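Long-range contacts in PA14 domain-containing protein (Clostridium clariflavum, PDB 6QDI), which probably senses plant biomass outside the cell as an RsgI-type membrane anti-sigma factor, through tandem calcium-binding PA14 domains thought to recognise sugars: residues 23-28 and 130-135; 46-51 and 105-110. All blocks are in the same frame, centred on the assembly; numbering follows the deposited sequence.

Contact 1 of 2, residues 23-28 and 130-135; sequences DKTIDF and RSIVPT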
loop_
_atom_site.group_PDB
_atom_site.type_symbol
_atom_site.label_atom_id
_atom_site.label_comp_id
_atom_site.label_asym_id
_atom_site.label_seq_id
_atom_site.Cartn_x
_atom_site.Cartn_y
_atom_site.Cartn_z
ATOM N N ASP A 23 0.220 -17.638 4.769
ATOM C CA ASP A 23 1.425 -17.734 5.566
ATOM C C ASP A 23 1.165 -18.674 6.752
ATOM O O ASP A 23 0.184 -18.533 7.471
ATOM C CB ASP A 23 1.824 -16.341 6.041
ATOM C CG ASP A 23 2.218 -15.436 4.889
ATOM O OD1 ASP A 23 2.994 -15.868 4.016
ATOM O OD2 ASP A 23 1.701 -14.275 4.893
ATOM N N LYS A 24 2.047 -19.634 6.968
ATOM C CA LYS A 24 1.778 -20.657 7.967
ATOM C C LYS A 24 1.713 -20.129 9.380
ATOM O O LYS A 24 0.876 -20.570 10.150
ATOM C CB LYS A 24 2.786 -21.797 7.879
ATOM C CG LYS A 24 2.628 -22.623 6.609
ATOM C CD LYS A 24 3.542 -23.828 6.634
ATOM C CE LYS A 24 3.482 -24.608 5.314
ATOM N NZ LYS A 24 2.163 -25.274 5.104
ATOM N N THR A 25 2.551 -19.134 9.665
ATOM C CA THR A 25 2.582 -18.442 10.926
ATOM C C THR A 25 2.937 -16.976 10.649
ATOM O O THR A 25 3.410 -16.658 9.546
ATOM C CB THR A 25 3.672 -19.023 11.866
ATOM O OG1 THR A 25 4.938 -18.858 11.261
ATOM C CG2 THR A 25 3.433 -20.490 12.224
ATOM N N ILE A 26 2.719 -16.105 11.643
ATOM C CA ILE A 26 3.195 -14.704 11.526
ATOM C C ILE A 26 4.545 -14.642 12.226
ATOM O O ILE A 26 4.634 -14.435 13.430
ATOM C CB ILE A 26 2.180 -13.685 12.097
ATOM C CG1 ILE A 26 0.801 -13.861 11.451
ATOM C CG2 ILE A 26 2.718 -12.278 11.832
ATOM C CD1 ILE A 26 -0.225 -12.769 11.700
ATOM N N ASP A 27 5.600 -14.828 11.439
ATOM C CA ASP A 27 6.956 -14.918 11.946
ATOM C C ASP A 27 7.874 -14.557 10.809
ATOM O O ASP A 27 8.269 -15.435 10.042
ATOM C CB ASP A 27 7.206 -16.340 12.459
ATOM C CG ASP A 27 8.579 -16.545 13.042
ATOM O OD1 ASP A 27 9.296 -15.561 13.346
ATOM O OD2 ASP A 27 8.878 -17.728 13.203
ATOM N N PHE A 28 8.118 -13.263 10.641
ATOM C CA PHE A 28 8.814 -12.755 9.467
ATOM C C PHE A 28 9.931 -11.822 9.837
ATOM O O PHE A 28 9.784 -10.967 10.712
ATOM C CB PHE A 28 7.849 -12.013 8.536
ATOM C CG PHE A 28 6.923 -12.934 7.834
ATOM C CD1 PHE A 28 7.370 -13.660 6.769
ATOM C CD2 PHE A 28 5.608 -13.097 8.228
ATOM C CE1 PHE A 28 6.545 -14.541 6.097
ATOM C CE2 PHE A 28 4.763 -13.988 7.555
ATOM C CZ PHE A 28 5.240 -14.712 6.508
ATOM N N ARG A 130 5.001 -19.875 26.239
ATOM C CA ARG A 130 5.167 -18.819 25.243
ATOM C C ARG A 130 5.806 -19.374 23.993
ATOM O O ARG A 130 6.834 -20.048 24.023
ATOM C CB ARG A 130 6.000 -17.722 25.768
ATOM C CG ARG A 130 6.267 -16.622 24.753
ATOM C CD ARG A 130 6.940 -15.438 25.367
ATOM N NE ARG A 130 7.297 -14.457 24.339
ATOM C CZ ARG A 130 7.649 -13.206 24.575
ATOM N NH1 ARG A 130 7.738 -12.728 25.805
ATOM N NH2 ARG A 130 7.942 -12.415 23.570
ATOM N N SER A 131 5.184 -19.069 22.865
ATOM C CA SER A 131 5.596 -19.622 21.578
ATOM C C SER A 131 5.012 -18.790 20.457
ATOM O O SER A 131 3.999 -18.116 20.638
ATOM C CB SER A 131 5.072 -21.064 21.425
ATOM O OG SER A 131 3.661 -21.113 21.461
ATOM N N ILE A 132 5.601 -18.893 19.271
ATOM C CA ILE A 132 4.965 -18.416 18.067
ATOM C C ILE A 132 3.586 -19.066 17.997
ATOM O O ILE A 132 3.416 -20.257 18.233
ATOM C CB ILE A 132 5.819 -18.772 16.833
ATOM C CG1 ILE A 132 7.121 -17.966 16.866
ATOM C CG2 ILE A 132 5.041 -18.524 15.530
ATOM C CD1 ILE A 132 6.888 -16.500 16.608
ATOM N N VAL A 133 2.568 -18.295 17.611
ATOM C CA VAL A 133 1.237 -18.881 17.449
ATOM C C VAL A 133 1.339 -19.883 16.299
ATOM O O VAL A 133 1.743 -19.512 15.197
ATOM C CB VAL A 133 0.153 -17.840 17.154
ATOM C CG1 VAL A 133 -1.166 -18.573 17.005
ATOM C CG2 VAL A 133 0.058 -16.839 18.283
ATOM N N PRO A 134 1.045 -21.167 16.563
ATOM C CA PRO A 134 1.398 -22.195 15.573
ATOM C C PRO A 134 0.383 -22.383 14.457
ATOM O O PRO A 134 -0.820 -22.061 14.611
ATOM C CB PRO A 134 1.473 -23.458 16.401
ATOM C CG PRO A 134 0.507 -23.221 17.516
ATOM C CD PRO A 134 0.583 -21.756 17.835
ATOM N N THR A 135 0.830 -22.943 13.353
ATOM C CA THR A 135 0.006 -23.040 12.172
ATOM C C THR A 135 -1.274 -23.834 12.392
ATOM O O THR A 135 -2.323 -23.505 11.811
ATOM C CB THR A 135 0.829 -23.563 10.976
ATOM O OG1 THR A 135 0.176 -23.262 9.731
ATOM C CG2 THR A 135 1.105 -25.067 11.062
HETATM O O HOH W 1 0.302 -25.132 7.564
HETATM O O HOH W 2 2.164 -16.818 14.404
#
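Thr-135 donates its hydroxyl proton to the backbone carbonyl of Lys-24, OG1 to O 2.8 Å, the one direct hydrogen bond between residues 23-28 and 130-135. With OG1 anti to the backbone N (chi1 -161°), the hydroxyl lies beside the Lys-24 side chain, and the two side chains run the same way. It meets the carbonyl well off the C=O direction, at a C=O...OG1 angle of 115°, and Thr-135 CA adds a CA-H...O contact to the same oxygen. The closely packed middle belongs to Thr-25. Its CG2 methyl sits 3.6 Å from Val-133 O and also lies near the backbone N of Thr-135, while its CB rests 3.9 Å from Ile-132 CG2. Further along, Ile-132 CD1 reaches the Asp-27 carboxylate at CG, 3.9 Å away, the two side chains crossing at about a right angle.

The loose side is the exposed Lys-24 end, where a water accepts from Lys-24 NZ and donates to Thr-135 OG1. A second water links the two backbones, accepting from Ile-26 N and donating to Val-133 O (2.8 Å). Both segments are tied instead to strand 117-125, where Ile-26 and Val-133 each hydrogen-bond to the backbone of Leu-121. Ile-26 and Val-133 also send side chains to strand 44-53, touching Trp-49 and Ile-53. The chemistry is that of two segments of one PA14 domain joined by a single hydroxyl, the apolar contacts of Thr-25 and Ile-132 and two bridging waters, not by a continuous strand ladder.

Contact 2 of 2, residues 46-51 and 105-110; sequences SVRWTG and DIKLEY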
loop_
_atom_site.group_PDB
_atom_site.type_symbol
_atom_site.label_atom_id
_atom_site.label_comp_id
_atom_site.label_asym_id
_atom_site.label_seq_id
_atom_site.Cartn_x
_atom_site.Cartn_y
_atom_site.Cartn_z
ATOM N N SER A 46 3.244 -2.952 3.323
ATOM C CA SER A 46 2.371 -3.247 4.451
ATOM C C SER A 46 1.642 -4.547 4.159
ATOM O O SER A 46 1.608 -5.016 3.004
ATOM C CB SER A 46 1.419 -2.066 4.735
ATOM O OG SER A 46 0.641 -1.727 3.579
ATOM N N VAL A 47 1.102 -5.161 5.203
ATOM C CA VAL A 47 0.467 -6.465 5.121
ATOM C C VAL A 47 -0.720 -6.502 6.039
ATOM O O VAL A 47 -0.685 -5.964 7.169
ATOM C CB VAL A 47 1.459 -7.600 5.528
ATOM C CG1 VAL A 47 0.867 -8.948 5.170
ATOM C CG2 VAL A 47 2.821 -7.430 4.881
ATOM N N ARG A 48 -1.798 -7.160 5.582
ATOM C CA ARG A 48 -2.909 -7.507 6.449
ATOM C C ARG A 48 -3.071 -9.022 6.445
ATOM O O ARG A 48 -3.202 -9.641 5.388
ATOM C CB ARG A 48 -4.219 -6.902 6.009
ATOM C CG ARG A 48 -5.387 -7.255 6.904
ATOM C CD ARG A 48 -6.702 -6.693 6.423
ATOM N NE ARG A 48 -6.715 -5.248 6.449
ATOM C CZ ARG A 48 -6.792 -4.453 5.387
ATOM N NH1 ARG A 48 -6.756 -4.915 4.169
ATOM N NH2 ARG A 48 -6.806 -3.119 5.584
ATOM N N TRP A 49 -3.082 -9.605 7.641
ATOM C CA TRP A 49 -3.413 -11.021 7.819
ATOM C C TRP A 49 -4.795 -11.175 8.397
ATOM O O TRP A 49 -5.163 -10.486 9.366
ATOM C CB TRP A 49 -2.414 -11.720 8.755
ATOM C CG TRP A 49 -1.076 -11.938 8.148
ATOM C CD1 TRP A 49 -0.708 -12.940 7.325
ATOM C CD2 TRP A 49 0.105 -11.140 8.337
ATOM N NE1 TRP A 49 0.588 -12.830 6.972
ATOM C CE2 TRP A 49 1.121 -11.727 7.584
ATOM C CE3 TRP A 49 0.385 -9.951 9.061
ATOM C CZ2 TRP A 49 2.389 -11.201 7.535
ATOM C CZ3 TRP A 49 1.684 -9.446 9.008
ATOM C CH2 TRP A 49 2.639 -10.057 8.236
ATOM N N THR A 50 -5.584 -12.092 7.818
ATOM C CA THR A 50 -6.918 -12.366 8.286
ATOM C C THR A 50 -7.185 -13.879 8.324
ATOM O O THR A 50 -6.694 -14.658 7.493
ATOM C CB THR A 50 -8.005 -11.690 7.411
ATOM O OG1 THR A 50 -7.776 -12.015 6.049
ATOM C CG2 THR A 50 -7.984 -10.176 7.597
ATOM N N GLY A 51 -8.029 -14.244 9.270
ATOM C CA GLY A 51 -8.526 -15.601 9.348
ATOM C C GLY A 51 -9.082 -15.834 10.727
ATOM O O GLY A 51 -9.660 -14.933 11.358
ATOM N N ASP A 105 -12.132 -14.627 15.270
ATOM C CA ASP A 105 -11.529 -13.800 14.260
ATOM C C ASP A 105 -10.153 -13.311 14.721
ATOM O O ASP A 105 -9.952 -13.013 15.903
ATOM C CB ASP A 105 -12.410 -12.607 13.983
ATOM C CG ASP A 105 -13.700 -13.006 13.292
ATOM O OD1 ASP A 105 -13.625 -13.818 12.346
ATOM O OD2 ASP A 105 -14.731 -12.488 13.659
ATOM N N ILE A 106 -9.249 -13.193 13.763
ATOM C CA ILE A 106 -7.953 -12.580 13.986
ATOM C C ILE A 106 -7.697 -11.698 12.761
ATOM O O ILE A 106 -7.883 -12.119 11.618
ATOM C CB ILE A 106 -6.802 -13.597 14.244
ATOM C CG1 ILE A 106 -5.464 -12.874 14.375
ATOM C CG2 ILE A 106 -6.760 -14.681 13.187
ATOM C CD1 ILE A 106 -4.387 -13.761 14.966
ATOM N N LYS A 107 -7.209 -10.482 13.028
ATOM C CA LYS A 107 -6.738 -9.556 11.994
ATOM C C LYS A 107 -5.484 -8.900 12.500
ATOM O O LYS A 107 -5.478 -8.386 13.641
ATOM C CB LYS A 107 -7.818 -8.515 11.673
ATOM C CG LYS A 107 -7.352 -7.486 10.654
ATOM C CD LYS A 107 -8.463 -6.563 10.161
ATOM C CE LYS A 107 -9.188 -5.810 11.234
ATOM N NZ LYS A 107 -10.213 -4.898 10.657
ATOM N N LEU A 108 -4.422 -8.904 11.716
ATOM C CA LEU A 108 -3.178 -8.272 12.103
ATOM C C LEU A 108 -2.754 -7.419 10.911
ATOM O O LEU A 108 -2.548 -7.944 9.821
ATOM C CB LEU A 108 -2.116 -9.302 12.454
ATOM C CG LEU A 108 -0.851 -8.777 13.187
ATOM C CD1 LEU A 108 -0.104 -9.921 13.846
ATOM C CD2 LEU A 108 0.133 -8.029 12.332
ATOM N N GLU A 109 -2.616 -6.112 11.150
ATOM C CA GLU A 109 -2.127 -5.180 10.151
ATOM C C GLU A 109 -0.713 -4.727 10.532
ATOM O O GLU A 109 -0.415 -4.552 11.715
ATOM C CB GLU A 109 -3.080 -3.996 10.039
ATOM C CG GLU A 109 -4.390 -4.382 9.397
ATOM C CD GLU A 109 -5.479 -3.335 9.394
ATOM O OE1 GLU A 109 -5.285 -2.238 9.948
ATOM O OE2 GLU A 109 -6.514 -3.605 8.748
ATOM N N TYR A 110 0.124 -4.538 9.520
ATOM C CA TYR A 110 1.548 -4.298 9.728
ATOM C C TYR A 110 2.067 -3.350 8.647
ATOM O O TYR A 110 1.626 -3.442 7.488
ATOM C CB TYR A 110 2.278 -5.672 9.610
ATOM C CG TYR A 110 3.757 -5.510 9.364
ATOM C CD1 TYR A 110 4.643 -5.241 10.392
ATOM C CD2 TYR A 110 4.254 -5.501 8.066
ATOM C CE1 TYR A 110 5.979 -4.985 10.134
ATOM C CE2 TYR A 110 5.574 -5.194 7.786
ATOM C CZ TYR A 110 6.437 -4.923 8.831
ATOM O OH TYR A 110 7.743 -4.635 8.543
HETATM O O HOH W 3 -11.767 -13.265 10.491
#
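An antiparallel strand pair of the PA14 beta-sandwich brings residues 46-51 against 105-110, their axes 4.7 Å apart. Six backbone hydrogen bonds join Val-47 with Tyr-110, Trp-49 with Leu-108 and Gly-51 with Ile-106; Arg-48 with Glu-109 and Thr-50 with Lys-107 are the non-hydrogen-bonded pairs between them. The straightest runs from Trp-49 N to Leu-108 O, 2.8 Å with an N-H...O angle of 174°.

The face bearing Val-47, Trp-49, Leu-108 and Tyr-110 is turned into the apolar core. Leu-108 CD2 packs against Trp-49 CE3 at 3.8 Å, Trp-49 CZ3 meets Tyr-110 CB, and Val-47 CG2 comes to the edge of the Tyr-110 ring at CD2. Strand 117-125 closes over this face, with Val-119 touching both Trp-49 and Tyr-110. Tyr-110 OH bonds to the backbone O of Asp-68, a residue of a calcium site, and so ties the pair to strand 59-68 beside that site.

On the face carrying Arg-48, Thr-50, Lys-107 and Glu-109, polar chemistry takes over. Arg-48 grips Glu-109 side-on, NE and NH2 both reaching OE2 from the same face of the carboxylate, with NE nearer at 2.8 Å. The bend at chi3 (-65°) swings NE toward the acid, and OE2 lies in the guanidinium plane although the two flat groups are turned 65° apart.

At the far end of the ladder, Gly-51 adopts backbone angles that call for glycine, and Ile-106 CG2, on the apolar face, lies 3.4 Å from Gly-51 O, while a water donates to both that oxygen and Asp-105 OD1.

Both contacts lie in the first PA14 domain, their centres about 13 Å apart. Along the chain the order is 23-28, 46-51, 105-110, 130-135, so contact 2 is nested inside the loop that contact 1 closes. Contact 2 pairs strands 44-53 and 104-113 of one sheet. Segment 23-28 leaves that same sheet at Asp-23, the end of strand 17-23, and crosses to the facing sheet, where strands 27-31 and 131-132 both pair with strand 117-125. The contacts meet directly: Ile-26 CD1 packs on Leu-108 CD1 at 3.6 Å, Phe-28 lies against Trp-49, and Asp-23 OD2 probably bonds to Trp-49 NE1. Together they join this crossover and segment 130-135 to the sandwich core.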